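Local coordinates for acyl-CoA dehydrogenase (Geobacillus kaustophilus, PDB 2PG0), which probably catalyses the FAD-dependent dehydrogenation of thioester-bound acyl chains, introducing a double bond at the alpha-beta position, at residues R8-E13 against S74-E79; E80-K83 against L88-I91; D168-A173 against A216-Q221; T258-M263 against T330-R335. All coordinates share one frame; numbering follows the deposited sequence.

Contact 1 (R8-E13 against S74-E79); sequences RYLREE and SVVINE
Y9 and L10, on the loop that leads into helix 12-28, lean against one flank of helix 71-84, meeting V75, V76 and E79 in turn. V75 comes first. The V75 and Y9 side chains come from opposite directions, and the CG1 methyl of V75 sits 3.9 Å from Y9 CE1 and 3.8 Å from Y9 OH, reaching the phenol end of the ring obliquely. The ring arrives there because Y9 CG stands between the backbone N and the carbonyl carbon (chi1 60°), which places the phenol end beside V75 CG1. V76, the next residue, turns its CG2 to L10 CD2 at 3.9 Å; the two branched chains slant past each other and touch by these single methyls. L10 CA is still 9.0 Å from V76 CA. One turn beyond V75, E79 stretches its extended side chain toward the same tyrosine. Its carboxylate is inclined 68° to the ring, and Y9 OH and E79 OE2 are joined through a water rather than directly: the water donates to Y9 OH and to E79 OE2, at 2.8 Å each. Y9 OH is also hydrogen-bonded to D306, while E79 forms salt bridges with R18 through OE1 and with R302 through OE2, so the buried carboxylate is matched by two arginines. D306 and R302 both belong to helix 285-313. The arrangement is that of an N-terminal lead-in sealed onto the all-helical N-terminal domain of the acyl-CoA dehydrogenase fold, at its junction with the C-terminal helical domain.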
# COMPACT_ATOMS: atom_id res chain seq x y z
N ARG A 8 -5.91 22.28 -22.06
CA ARG A 8 -5.85 23.21 -23.18
C ARG A 8 -6.06 22.60 -24.57
O ARG A 8 -6.13 23.35 -25.54
CB ARG A 8 -4.53 23.97 -23.18
CG ARG A 8 -4.22 24.68 -21.87
CD ARG A 8 -3.16 25.76 -22.06
NE ARG A 8 -2.53 26.09 -20.79
CZ ARG A 8 -2.10 27.30 -20.44
NH1 ARG A 8 -2.22 28.33 -21.28
NH2 ARG A 8 -1.54 27.49 -19.25
N TYR A 9 -6.13 21.28 -24.68
CA TYR A 9 -6.23 20.68 -26.01
C TYR A 9 -7.66 20.65 -26.57
O TYR A 9 -7.85 20.38 -27.75
CB TYR A 9 -5.57 19.29 -26.08
CG TYR A 9 -6.15 18.26 -25.14
CD1 TYR A 9 -7.23 17.48 -25.51
CD2 TYR A 9 -5.60 18.07 -23.86
CE1 TYR A 9 -7.77 16.53 -24.65
CE2 TYR A 9 -6.13 17.11 -22.99
CZ TYR A 9 -7.22 16.35 -23.39
OH TYR A 9 -7.76 15.41 -22.54
N LEU A 10 -8.65 20.92 -25.72
CA LEU A 10 -10.04 20.94 -26.16
C LEU A 10 -10.53 22.37 -26.37
O LEU A 10 -10.44 23.20 -25.47
CB LEU A 10 -10.96 20.23 -25.17
CG LEU A 10 -10.71 18.74 -24.88
CD1 LEU A 10 -11.60 18.26 -23.75
CD2 LEU A 10 -10.90 17.86 -26.13
N ARG A 11 -11.04 22.64 -27.57
CA ARG A 11 -11.73 23.90 -27.82
C ARG A 11 -13.23 23.67 -28.03
O ARG A 11 -13.70 22.53 -27.99
CB ARG A 11 -11.09 24.66 -28.98
CG ARG A 11 -10.97 23.91 -30.28
CD ARG A 11 -10.03 24.65 -31.24
NE ARG A 11 -8.64 24.49 -30.83
CZ ARG A 11 -7.79 23.61 -31.36
NH1 ARG A 11 -8.18 22.80 -32.34
NH2 ARG A 11 -6.55 23.54 -30.90
N GLU A 12 -13.98 24.75 -28.23
CA GLU A 12 -15.43 24.65 -28.39
C GLU A 12 -15.86 23.59 -29.41
O GLU A 12 -16.80 22.84 -29.15
CB GLU A 12 -16.05 26.02 -28.70
CG GLU A 12 -17.56 26.10 -28.45
CD GLU A 12 -17.99 25.67 -27.05
OE1 GLU A 12 -17.26 25.93 -26.07
OE2 GLU A 12 -19.09 25.08 -26.91
N GLU A 13 -15.17 23.51 -30.55
CA GLU A 13 -15.48 22.52 -31.58
C GLU A 13 -15.42 21.06 -31.07
O GLU A 13 -16.22 20.22 -31.49
CB GLU A 13 -14.59 22.70 -32.82
CG GLU A 13 -13.16 22.18 -32.67
CD GLU A 13 -12.25 22.61 -33.80
OE1 GLU A 13 -11.93 21.75 -34.65
OE2 GLU A 13 -11.86 23.79 -33.83
N SER A 74 -9.69 12.31 -31.50
CA SER A 74 -9.49 10.91 -31.11
C SER A 74 -9.61 10.70 -29.61
O SER A 74 -10.16 9.69 -29.16
CB SER A 74 -8.14 10.38 -31.61
OG SER A 74 -8.23 10.05 -32.99
N VAL A 75 -9.10 11.65 -28.83
CA VAL A 75 -9.24 11.61 -27.37
C VAL A 75 -10.73 11.57 -27.00
O VAL A 75 -11.16 10.73 -26.21
CB VAL A 75 -8.55 12.81 -26.69
CG1 VAL A 75 -8.82 12.81 -25.17
CG2 VAL A 75 -7.05 12.78 -26.97
N VAL A 76 -11.51 12.47 -27.60
CA VAL A 76 -12.95 12.51 -27.35
C VAL A 76 -13.63 11.18 -27.70
O VAL A 76 -14.39 10.64 -26.90
CB VAL A 76 -13.63 13.68 -28.10
CG1 VAL A 76 -15.16 13.54 -28.03
CG2 VAL A 76 -13.18 15.02 -27.51
N ILE A 77 -13.34 10.66 -28.89
CA ILE A 77 -13.94 9.41 -29.35
C ILE A 77 -13.64 8.28 -28.36
O ILE A 77 -14.55 7.59 -27.89
CB ILE A 77 -13.49 9.04 -30.79
CG1 ILE A 77 -14.17 9.97 -31.81
CG2 ILE A 77 -13.83 7.58 -31.12
CD1 ILE A 77 -13.54 9.94 -33.19
N ASN A 78 -12.36 8.12 -28.02
CA ASN A 78 -11.98 7.01 -27.15
C ASN A 78 -12.53 7.13 -25.73
O ASN A 78 -12.92 6.12 -25.13
CB ASN A 78 -10.47 6.82 -27.16
CG ASN A 78 -9.96 6.50 -28.56
OD1 ASN A 78 -10.71 6.01 -29.41
ND2 ASN A 78 -8.70 6.79 -28.80
N GLU A 79 -12.60 8.36 -25.22
CA GLU A 79 -13.19 8.60 -23.89
C GLU A 79 -14.67 8.24 -23.90
O GLU A 79 -15.15 7.50 -23.03
CB GLU A 79 -13.02 10.05 -23.47
CG GLU A 79 -11.63 10.39 -22.96
CD GLU A 79 -11.49 11.83 -22.52
OE1 GLU A 79 -12.46 12.63 -22.65
OE2 GLU A 79 -10.39 12.18 -22.05
O HOH W 1 -10.56 14.90 -22.56

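Contact 2 (E80-K83 against L88-I91); sequences ELEK and LVGI
Apolar contact between L81 and the pair L88 and I91 dominates where helix 71-84 turns back through a short connection into helix 89-105, both in the N-terminal helical domain of the acyl-CoA dehydrogenase fold. L81 crosses both partners at about a right angle and divides its methyls between them: CD1 presses on I91, 3.5 Å from CG2, while CD2 lies 3.9 Å from L88 CD1. The stems meet as well, L81 CB being 4.0 Å from L88 CB, and L88 CD1 also rests 3.6 Å from the backbone oxygen L81 O. F21 and L25 of helix 12-28 close over L81, and F46 of helix 44-52 over L88 and I91.

The charged groups contribute little to the contact itself. E82 runs alongside V89, whose side chain is about 7 Å from the bound FAD, but E82 OE2 is hydrogen-bonded to S86 in the connection. On the first helix K83 NZ meets E80 OE2 at 2.8 Å, on the syn side, in a salt bridge that R18 and R22 extend. With no hydrogen bond between the two segments, their closure depends on shape and hydrophobic burial, while the charged ends pair within their own segment or with residues outside the two.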
# COMPACT_ATOMS: atom_id res chain seq x y z
N GLU A 80 -15.39 8.75 -24.90
CA GLU A 80 -16.82 8.49 -24.99
C GLU A 80 -17.16 7.01 -25.20
O GLU A 80 -18.14 6.51 -24.66
CB GLU A 80 -17.48 9.38 -26.05
CG GLU A 80 -17.51 10.88 -25.67
CD GLU A 80 -18.13 11.16 -24.30
OE1 GLU A 80 -19.22 10.64 -24.02
OE2 GLU A 80 -17.53 11.92 -23.52
N LEU A 81 -16.33 6.31 -25.96
CA LEU A 81 -16.52 4.87 -26.16
C LEU A 81 -16.28 4.08 -24.87
O LEU A 81 -16.99 3.12 -24.58
CB LEU A 81 -15.63 4.36 -27.29
CG LEU A 81 -16.07 4.71 -28.72
CD1 LEU A 81 -15.00 4.30 -29.70
CD2 LEU A 81 -17.41 4.05 -29.09
N GLU A 82 -15.26 4.48 -24.10
CA GLU A 82 -14.99 3.83 -22.81
C GLU A 82 -16.14 4.07 -21.83
O GLU A 82 -16.48 3.19 -21.04
CB GLU A 82 -13.65 4.28 -22.22
CG GLU A 82 -13.22 3.51 -20.95
CD GLU A 82 -12.96 2.01 -21.19
OE1 GLU A 82 -12.55 1.63 -22.31
OE2 GLU A 82 -13.17 1.21 -20.26
N LYS A 83 -16.75 5.25 -21.90
CA LYS A 83 -17.92 5.54 -21.08
C LYS A 83 -19.04 4.53 -21.33
O LYS A 83 -19.81 4.21 -20.42
CB LYS A 83 -18.40 6.97 -21.30
CG LYS A 83 -17.47 7.99 -20.64
CD LYS A 83 -17.90 9.42 -20.90
CE LYS A 83 -16.80 10.40 -20.52
NZ LYS A 83 -17.26 11.81 -20.73
N LEU A 88 -15.35 -1.73 -26.50
CA LEU A 88 -15.26 -0.84 -27.66
C LEU A 88 -13.83 -0.40 -28.02
O LEU A 88 -13.63 0.41 -28.94
CB LEU A 88 -16.18 0.36 -27.45
CG LEU A 88 -17.64 -0.01 -27.72
CD1 LEU A 88 -18.57 0.97 -27.01
CD2 LEU A 88 -17.96 -0.08 -29.22
N VAL A 89 -12.84 -0.95 -27.31
CA VAL A 89 -11.42 -0.60 -27.55
C VAL A 89 -10.93 -0.88 -28.96
O VAL A 89 -9.94 -0.29 -29.40
CB VAL A 89 -10.45 -1.31 -26.56
CG1 VAL A 89 -10.63 -0.74 -25.15
CG2 VAL A 89 -10.60 -2.84 -26.61
N GLY A 90 -11.62 -1.78 -29.66
CA GLY A 90 -11.27 -2.13 -31.04
C GLY A 90 -11.39 -0.95 -31.99
O GLY A 90 -10.69 -0.90 -33.01
N ILE A 91 -12.27 -0.01 -31.66
CA ILE A 91 -12.42 1.21 -32.48
C ILE A 91 -11.20 2.12 -32.34
O ILE A 91 -10.63 2.54 -33.35
CB ILE A 91 -13.73 1.96 -32.18
CG1 ILE A 91 -14.91 1.11 -32.66
CG2 ILE A 91 -13.73 3.34 -32.87
CD1 ILE A 91 -16.21 1.45 -32.02

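Contact 3 (D168-A173 against A216-Q221); sequences DLIVVA and AELFFQ
In F220 the ring carbon CG lies anti to the carbonyl carbon (chi1 -54°), and in V172 the same place is taken by CG2 while CG1 lies anti to the backbone N (chi1 -179°); these settings aim the phenyl and the isopropyl group at each other. They meet in the interior of the beta domain that forms the middle of the acyl-CoA dehydrogenase fold, where two sheets pack face to face. Strand 169-175 belongs to a mixed sheet, strand 216-220 to an antiparallel one, and no hydrogen bond links the two segments. The nearest CA atoms, those of I170 and L218, are 9.8 Å apart, a separation bridged by side chains alone. I170 and V172, two residues apart on one strand, point inward to meet L218 and F220, spaced likewise on the other. V172 approaches F220 from the opposite direction and bears obliquely on the far end of the ring, its CG1 lying 4.2 Å from F220 CE2. F199, from strand 199-201, fills in beside both pairs, its ring nearly parallel to that of F220. The side chain of I170 is about 8 Å from the bound FAD and about 6 Å from that of I127, an FAD-binding residue. The closest approaches are made by single atoms, L218 CD1 to I170 CG2 at 3.8 Å and F220 CZ to V172 CG2 at 3.7 Å.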
# COMPACT_ATOMS: atom_id res chain seq x y z
N ASP A 168 -10.13 -7.15 -41.46
CA ASP A 168 -9.97 -7.43 -42.89
C ASP A 168 -8.54 -7.14 -43.34
O ASP A 168 -8.10 -7.64 -44.38
CB ASP A 168 -10.94 -6.55 -43.68
CG ASP A 168 -12.35 -6.64 -43.16
OD1 ASP A 168 -12.99 -7.70 -43.35
OD2 ASP A 168 -12.83 -5.64 -42.56
N LEU A 169 -7.85 -6.30 -42.57
CA LEU A 169 -6.46 -5.95 -42.80
C LEU A 169 -5.71 -6.16 -41.49
O LEU A 169 -6.06 -5.55 -40.48
CB LEU A 169 -6.33 -4.47 -43.19
CG LEU A 169 -6.79 -3.95 -44.55
CD1 LEU A 169 -6.34 -2.51 -44.68
CD2 LEU A 169 -6.23 -4.78 -45.70
N ILE A 170 -4.70 -7.01 -41.49
CA ILE A 170 -3.93 -7.25 -40.27
C ILE A 170 -2.46 -6.88 -40.50
O ILE A 170 -1.81 -7.42 -41.39
CB ILE A 170 -4.08 -8.72 -39.76
CG1 ILE A 170 -5.56 -9.12 -39.59
CG2 ILE A 170 -3.36 -8.91 -38.42
CD1 ILE A 170 -6.21 -9.70 -40.86
N VAL A 171 -1.97 -5.92 -39.72
CA VAL A 171 -0.54 -5.59 -39.74
C VAL A 171 0.22 -6.64 -38.92
O VAL A 171 0.07 -6.72 -37.70
CB VAL A 171 -0.27 -4.16 -39.21
CG1 VAL A 171 1.24 -3.87 -39.18
CG2 VAL A 171 -1.01 -3.11 -40.07
N VAL A 172 1.01 -7.47 -39.61
CA VAL A 172 1.67 -8.62 -38.98
C VAL A 172 3.18 -8.42 -38.83
O VAL A 172 3.88 -8.15 -39.82
CB VAL A 172 1.37 -9.94 -39.74
CG1 VAL A 172 2.04 -11.14 -39.06
CG2 VAL A 172 -0.14 -10.18 -39.84
N ALA A 173 3.68 -8.55 -37.60
CA ALA A 173 5.12 -8.51 -37.35
C ALA A 173 5.69 -9.91 -37.55
O ALA A 173 5.25 -10.86 -36.91
CB ALA A 173 5.42 -8.00 -35.93
N ALA A 216 -8.93 -13.02 -30.74
CA ALA A 216 -8.69 -14.33 -31.33
C ALA A 216 -7.23 -14.57 -31.68
O ALA A 216 -6.43 -13.62 -31.80
CB ALA A 216 -9.57 -14.53 -32.58
N GLU A 217 -6.89 -15.84 -31.86
CA GLU A 217 -5.57 -16.22 -32.37
C GLU A 217 -5.63 -16.23 -33.89
O GLU A 217 -6.69 -16.46 -34.47
CB GLU A 217 -5.15 -17.59 -31.84
CG GLU A 217 -4.96 -17.66 -30.33
CD GLU A 217 -4.24 -18.91 -29.90
OE1 GLU A 217 -4.84 -20.01 -29.95
OE2 GLU A 217 -3.06 -18.80 -29.50
N LEU A 218 -4.48 -15.98 -34.52
CA LEU A 218 -4.35 -16.02 -35.97
C LEU A 218 -3.32 -17.07 -36.34
O LEU A 218 -2.30 -17.20 -35.67
CB LEU A 218 -3.92 -14.66 -36.53
CG LEU A 218 -4.82 -13.45 -36.21
CD1 LEU A 218 -4.20 -12.17 -36.76
CD2 LEU A 218 -6.24 -13.63 -36.74
N PHE A 219 -3.60 -17.81 -37.41
CA PHE A 219 -2.72 -18.90 -37.85
C PHE A 219 -2.29 -18.69 -39.29
O PHE A 219 -3.11 -18.39 -40.16
CB PHE A 219 -3.43 -20.25 -37.69
CG PHE A 219 -3.89 -20.53 -36.29
CD1 PHE A 219 -3.01 -21.06 -35.34
CD2 PHE A 219 -5.21 -20.26 -35.90
CE1 PHE A 219 -3.44 -21.32 -34.03
CE2 PHE A 219 -5.64 -20.52 -34.59
CZ PHE A 219 -4.74 -21.04 -33.66
N PHE A 220 -0.99 -18.83 -39.52
CA PHE A 220 -0.42 -18.70 -40.85
C PHE A 220 0.29 -20.01 -41.16
O PHE A 220 1.34 -20.32 -40.57
CB PHE A 220 0.55 -17.51 -40.92
CG PHE A 220 -0.06 -16.20 -40.48
CD1 PHE A 220 -0.83 -15.44 -41.35
CD2 PHE A 220 0.14 -15.73 -39.18
CE1 PHE A 220 -1.40 -14.23 -40.94
CE2 PHE A 220 -0.42 -14.52 -38.76
CZ PHE A 220 -1.19 -13.77 -39.64
N GLN A 221 -0.32 -20.80 -42.04
CA GLN A 221 0.24 -22.06 -42.51
C GLN A 221 0.53 -21.91 -44.00
O GLN A 221 -0.37 -22.04 -44.83
CB GLN A 221 -0.71 -23.22 -42.20
CG GLN A 221 -0.89 -23.46 -40.69
CD GLN A 221 -2.10 -24.32 -40.33
OE1 GLN A 221 -2.97 -23.89 -39.57
NE2 GLN A 221 -2.14 -25.56 -40.85

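Contact 4 (T258-M263 against T330-R335); sequences TAAEVM and TEMAKR
T330 OG1 is gripped by hydrogen bonds with the backbone oxygens of K326 and W327 and with N372 ND2, fixing a hydroxyl on the helix whose M332 and A333 touch A260 and M263. The two helical segments run nearly parallel, 19° between their directions and 8.9 Å between their axes at closest approach. Small residues meet where the backbones are nearest: A260 CA and A333 CA are 4.7 Å apart, and the methyls touch, A260 CB to A333 CB at 4.0 Å. One methionine from each helix reaches across. M332 has CG anti to the backbone N and a bend at chi3 (74°) that brings the terminal methyl nearer the first helix, where CE stops 3.9 Å from A260 CB. M263 is bent in the opposite sense, which puts M263 CE 3.6 Å from A333 O. The charged residues take other directions. K334 NZ bonds E331 OE1 at 3.0 Å on the syn side of the carboxylate, R335 forms a salt bridge with E297, and E261 one with R302. The contact is thus a helix pair within the C-terminal helical bundle of the acyl-CoA dehydrogenase fold. Helix 285-313 lies against M332 and E261, helix 354-361 meets V262 and M263, helix 71-84 of the N-terminal domain backs T258 and A259, and Q342 of a neighbouring subunit packs on K334.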
# COMPACT_ATOMS: atom_id res chain seq x y z
N THR A 258 -10.46 7.22 -17.99
CA THR A 258 -11.92 7.30 -18.15
C THR A 258 -12.66 6.21 -17.37
O THR A 258 -13.70 6.49 -16.75
CB THR A 258 -12.31 7.24 -19.64
OG1 THR A 258 -11.61 8.25 -20.35
CG2 THR A 258 -13.81 7.47 -19.80
N ALA A 259 -12.14 4.99 -17.40
CA ALA A 259 -12.75 3.87 -16.67
C ALA A 259 -12.79 4.15 -15.17
O ALA A 259 -13.82 3.92 -14.53
CB ALA A 259 -12.00 2.57 -16.96
N ALA A 260 -11.69 4.68 -14.63
CA ALA A 260 -11.61 5.07 -13.22
C ALA A 260 -12.67 6.14 -12.88
O ALA A 260 -13.37 6.03 -11.87
CB ALA A 260 -10.21 5.58 -12.89
N GLU A 261 -12.76 7.16 -13.73
CA GLU A 261 -13.74 8.25 -13.58
C GLU A 261 -15.18 7.72 -13.58
O GLU A 261 -16.00 8.13 -12.75
CB GLU A 261 -13.53 9.32 -14.66
CG GLU A 261 -12.30 10.20 -14.40
CD GLU A 261 -11.78 10.94 -15.64
OE1 GLU A 261 -12.30 10.74 -16.76
OE2 GLU A 261 -10.82 11.72 -15.49
N VAL A 262 -15.46 6.80 -14.50
CA VAL A 262 -16.77 6.13 -14.57
C VAL A 262 -17.07 5.34 -13.31
O VAL A 262 -18.15 5.44 -12.73
CB VAL A 262 -16.89 5.20 -15.83
CG1 VAL A 262 -18.15 4.33 -15.76
CG2 VAL A 262 -16.88 6.03 -17.11
N MET A 263 -16.10 4.53 -12.88
CA MET A 263 -16.28 3.69 -11.70
C MET A 263 -16.46 4.51 -10.42
O MET A 263 -17.26 4.14 -9.54
CB MET A 263 -15.12 2.68 -11.57
CG MET A 263 -15.26 1.51 -12.55
SD MET A 263 -13.99 0.19 -12.38
CE MET A 263 -12.55 1.07 -12.99
N THR A 330 -3.29 2.72 -15.03
CA THR A 330 -3.91 1.39 -15.04
C THR A 330 -3.96 0.77 -13.64
O THR A 330 -5.00 0.23 -13.24
CB THR A 330 -3.30 0.43 -16.10
OG1 THR A 330 -1.90 0.24 -15.85
CG2 THR A 330 -3.55 0.95 -17.52
N GLU A 331 -2.86 0.86 -12.88
CA GLU A 331 -2.87 0.38 -11.49
C GLU A 331 -3.88 1.15 -10.64
O GLU A 331 -4.58 0.56 -9.82
CB GLU A 331 -1.48 0.43 -10.84
CG GLU A 331 -0.47 -0.55 -11.43
CD GLU A 331 -0.91 -2.03 -11.40
OE1 GLU A 331 -1.74 -2.42 -10.54
OE2 GLU A 331 -0.40 -2.80 -12.23
N MET A 332 -3.94 2.47 -10.84
CA MET A 332 -4.87 3.33 -10.11
C MET A 332 -6.32 2.93 -10.40
O MET A 332 -7.15 2.87 -9.50
CB MET A 332 -4.65 4.78 -10.50
CG MET A 332 -5.19 5.78 -9.51
SD MET A 332 -5.39 7.36 -10.35
CE MET A 332 -6.86 6.94 -11.34
N ALA A 333 -6.61 2.63 -11.67
CA ALA A 333 -7.96 2.26 -12.07
C ALA A 333 -8.33 0.89 -11.48
O ALA A 333 -9.47 0.66 -11.09
CB ALA A 333 -8.09 2.27 -13.58
N LYS A 334 -7.34 -0.01 -11.39
CA LYS A 334 -7.54 -1.30 -10.73
C LYS A 334 -7.90 -1.12 -9.25
O LYS A 334 -8.79 -1.80 -8.75
CB LYS A 334 -6.30 -2.19 -10.90
CG LYS A 334 -6.22 -2.84 -12.28
CD LYS A 334 -4.80 -3.36 -12.60
CE LYS A 334 -4.36 -4.48 -11.68
NZ LYS A 334 -2.89 -4.79 -11.90
N ARG A 335 -7.23 -0.18 -8.58
CA ARG A 335 -7.50 0.10 -7.18
C ARG A 335 -8.89 0.71 -7.01
O ARG A 335 -9.63 0.36 -6.10
CB ARG A 335 -6.45 1.04 -6.59
CG ARG A 335 -5.07 0.41 -6.43
CD ARG A 335 -4.20 1.23 -5.48
NE ARG A 335 -3.98 2.60 -5.96
CZ ARG A 335 -3.10 2.95 -6.89
NH1 ARG A 335 -2.33 2.04 -7.47
NH2 ARG A 335 -2.98 4.22 -7.25

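Overall arrangement
Helix 71-84 ties three of the contacts together. Contacts 1 and 2 use successive parts of it, their centres 14 Å apart, and both touch contact 4: E79 CG lies 3.4 Å from T258 OG1, and E82 OE2 3.8 Å from A259 CB. The N-terminal and C-terminal helical domains are joined in this way. Contact 3 stands apart in the beta domain, its centre 22 Å from that of contact 2 and 32 Å and 31 Å from those of contacts 1 and 4. Contacts 2 and 3 both come near the bound FAD, the side chain of V89 to about 7 Å and that of I170 to about 8 Å; contact 1 lies away from the cofactor site.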